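Local coordinates for Uly1 (Catenovulum maritimum, PDB 7DRQ), which is an ulvan lyase of polysaccharide lyase family 24, probably cleaving the algal polysaccharide ulvan by elimination on a calcium-binding beta-propeller scaffold, at residues G447-H450 against K455-Y458. Residues are numbered along the deposited sequence; the frame is centred on the assembly and turned at random.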
loop_
_atom_site.group_PDB
_atom_site.type_symbol
_atom_site.label_atom_id
_atom_site.label_comp_id
_atom_site.label_asym_id
_atom_site.label_seq_id
_atom_site.Cartn_x
_atom_site.Cartn_y
_atom_site.Cartn_z
ATOM N N GLY A 447 -0.193 -11.573 6.283
ATOM C CA GLY A 447 1.138 -11.003 6.424
ATOM C C GLY A 447 1.375 -9.947 5.374
ATOM O O GLY A 447 0.777 -9.983 4.294
ATOM N N ILE A 448 2.229 -8.977 5.706
ATOM C CA ILE A 448 2.744 -8.055 4.699
ATOM C C ILE A 448 4.258 -8.182 4.635
ATOM O O ILE A 448 4.940 -8.406 5.641
ATOM C CB ILE A 448 2.329 -6.583 4.931
ATOM C CG1 ILE A 448 2.859 -6.056 6.251
ATOM C CG2 ILE A 448 0.806 -6.413 4.812
ATOM C CD1 ILE A 448 2.494 -4.573 6.485
ATOM N N VAL A 449 4.778 -8.021 3.419
ATOM C CA VAL A 449 6.165 -8.314 3.079
ATOM C C VAL A 449 6.920 -7.010 2.863
ATOM O O VAL A 449 6.411 -6.094 2.205
ATOM C CB VAL A 449 6.212 -9.177 1.804
ATOM C CG1 VAL A 449 7.629 -9.246 1.248
ATOM C CG2 VAL A 449 5.633 -10.558 2.077
ATOM N N HIS A 450 8.142 -6.934 3.398
ATOM C CA HIS A 450 9.094 -5.880 3.063
ATOM C C HIS A 450 10.444 -6.529 2.795
ATOM O O HIS A 450 10.980 -7.216 3.665
ATOM C CB HIS A 450 9.204 -4.853 4.193
ATOM C CG HIS A 450 10.154 -3.732 3.901
ATOM N ND1 HIS A 450 9.840 -2.706 3.037
ATOM C CD2 HIS A 450 11.400 -3.470 4.361
ATOM C CE1 HIS A 450 10.857 -1.865 2.965
ATOM N NE2 HIS A 450 11.814 -2.300 3.764
ATOM N N LYS A 455 17.024 -9.510 2.695
ATOM C CA LYS A 455 16.241 -10.221 3.699
ATOM C C LYS A 455 14.762 -9.892 3.553
ATOM O O LYS A 455 14.384 -8.807 3.094
ATOM C CB LYS A 455 16.710 -9.891 5.121
ATOM C CG LYS A 455 18.190 -10.257 5.358
ATOM C CD LYS A 455 18.574 -10.143 6.816
ATOM C CE LYS A 455 20.027 -10.549 7.021
ATOM N NZ LYS A 455 20.356 -10.615 8.470
ATOM N N LEU A 456 13.940 -10.859 3.954
ATOM C CA LEU A 456 12.486 -10.755 3.963
ATOM C C LEU A 456 12.040 -10.427 5.386
ATOM O O LEU A 456 12.342 -11.174 6.323
ATOM C CB LEU A 456 11.848 -12.063 3.478
ATOM C CG LEU A 456 10.432 -12.446 3.949
ATOM C CD1 LEU A 456 9.422 -11.420 3.477
ATOM C CD2 LEU A 456 10.014 -13.849 3.467
ATOM N N TYR A 457 11.371 -9.292 5.545
ATOM C CA TYR A 457 10.773 -8.874 6.806
ATOM C C TYR A 457 9.286 -9.140 6.680
ATOM O O TYR A 457 8.594 -8.470 5.906
ATOM C CB TYR A 457 11.075 -7.397 7.088
ATOM C CG TYR A 457 12.551 -7.169 7.329
ATOM C CD1 TYR A 457 13.451 -7.122 6.264
ATOM C CD2 TYR A 457 13.056 -7.050 8.626
ATOM C CE1 TYR A 457 14.808 -6.943 6.480
ATOM C CE2 TYR A 457 14.422 -6.882 8.854
ATOM C CZ TYR A 457 15.289 -6.825 7.776
ATOM O OH TYR A 457 16.641 -6.651 7.992
ATOM N N TYR A 458 8.803 -10.159 7.391
ATOM C CA TYR A 458 7.421 -10.615 7.262
ATOM C C TYR A 458 6.674 -10.189 8.514
ATOM O O TYR A 458 6.969 -10.669 9.610
ATOM C CB TYR A 458 7.368 -12.134 7.075
ATOM C CG TYR A 458 6.215 -12.634 6.240
ATOM C CD1 TYR A 458 5.220 -11.777 5.788
ATOM C CD2 TYR A 458 6.120 -13.991 5.912
ATOM C CE1 TYR A 458 4.176 -12.251 5.012
ATOM C CE2 TYR A 458 5.085 -14.471 5.147
ATOM C CZ TYR A 458 4.112 -13.611 4.705
ATOM O OH TYR A 458 3.091 -14.123 3.937
HETATM O O HOH W 1 1.402 -12.405 2.609
#
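Segments 447-450 and 455-458, from the two strands of a beta hairpin, pair antiparallel through His450 with Tyr457 and Val449 with Tyr458 within a four-stranded sheet of the propeller, and the contact illustrates how side-chain packing accompanies a backbone ladder. Within the two segments, His450 and Tyr457 form the hydrogen-bonded pair: His450 N gives its hydrogen to Tyr457 O (3.0 Å), in the carbonyl plane, while Tyr457 N returns a straighter bond to His450 O (2.8 Å, N-H...O angle 163°). His450 O also lies in the plane at the edge of the Tyr457 ring, 3.6 Å from Tyr457 CD1. Backbone hydrogen bonding of Ile448 with Tyr459 continues the ladder.

Val449 and Tyr458 form the non-hydrogen-bonded pair between these steps and share the other face of the sheet. Val449 spreads its two methyls between two neighbours: Val449 CG1, anti to the backbone N (chi1 168°), meets Leu456 CD1 at 3.6 Å, and Val449 CG2 lies 3.7 Å from Tyr458 CE1. Tyr458 extends along segment 447-450, with Ile448 O in the plane at its ring edge, 3.4 Å from Tyr458 CD1. Tyr458 CE1 comes to 3.6 Å from Gly447 CA, where the absence of a side chain lets the ring approach. Beyond it, a water joins Tyr458 OH to Gly447 O. Replacing Tyr458 with an alanine removes ring and hydroxyl together, and would probably leave Val449 CG2 without its aromatic neighbour and break the water link to Gly447.

Strand 444-452 is one edge strand of this sheet, strand 3-15 the other, whereas strand 455-462 also pairs with strand 469-478. Val449, Leu456 and Tyr458 all touch Ile412 of strand 408-415, and Tyr458 also Leu414; on the other face, His450 and Tyr457 pack on Val55 of strand 53-56, so the hairpin lies between strands of two other sheets.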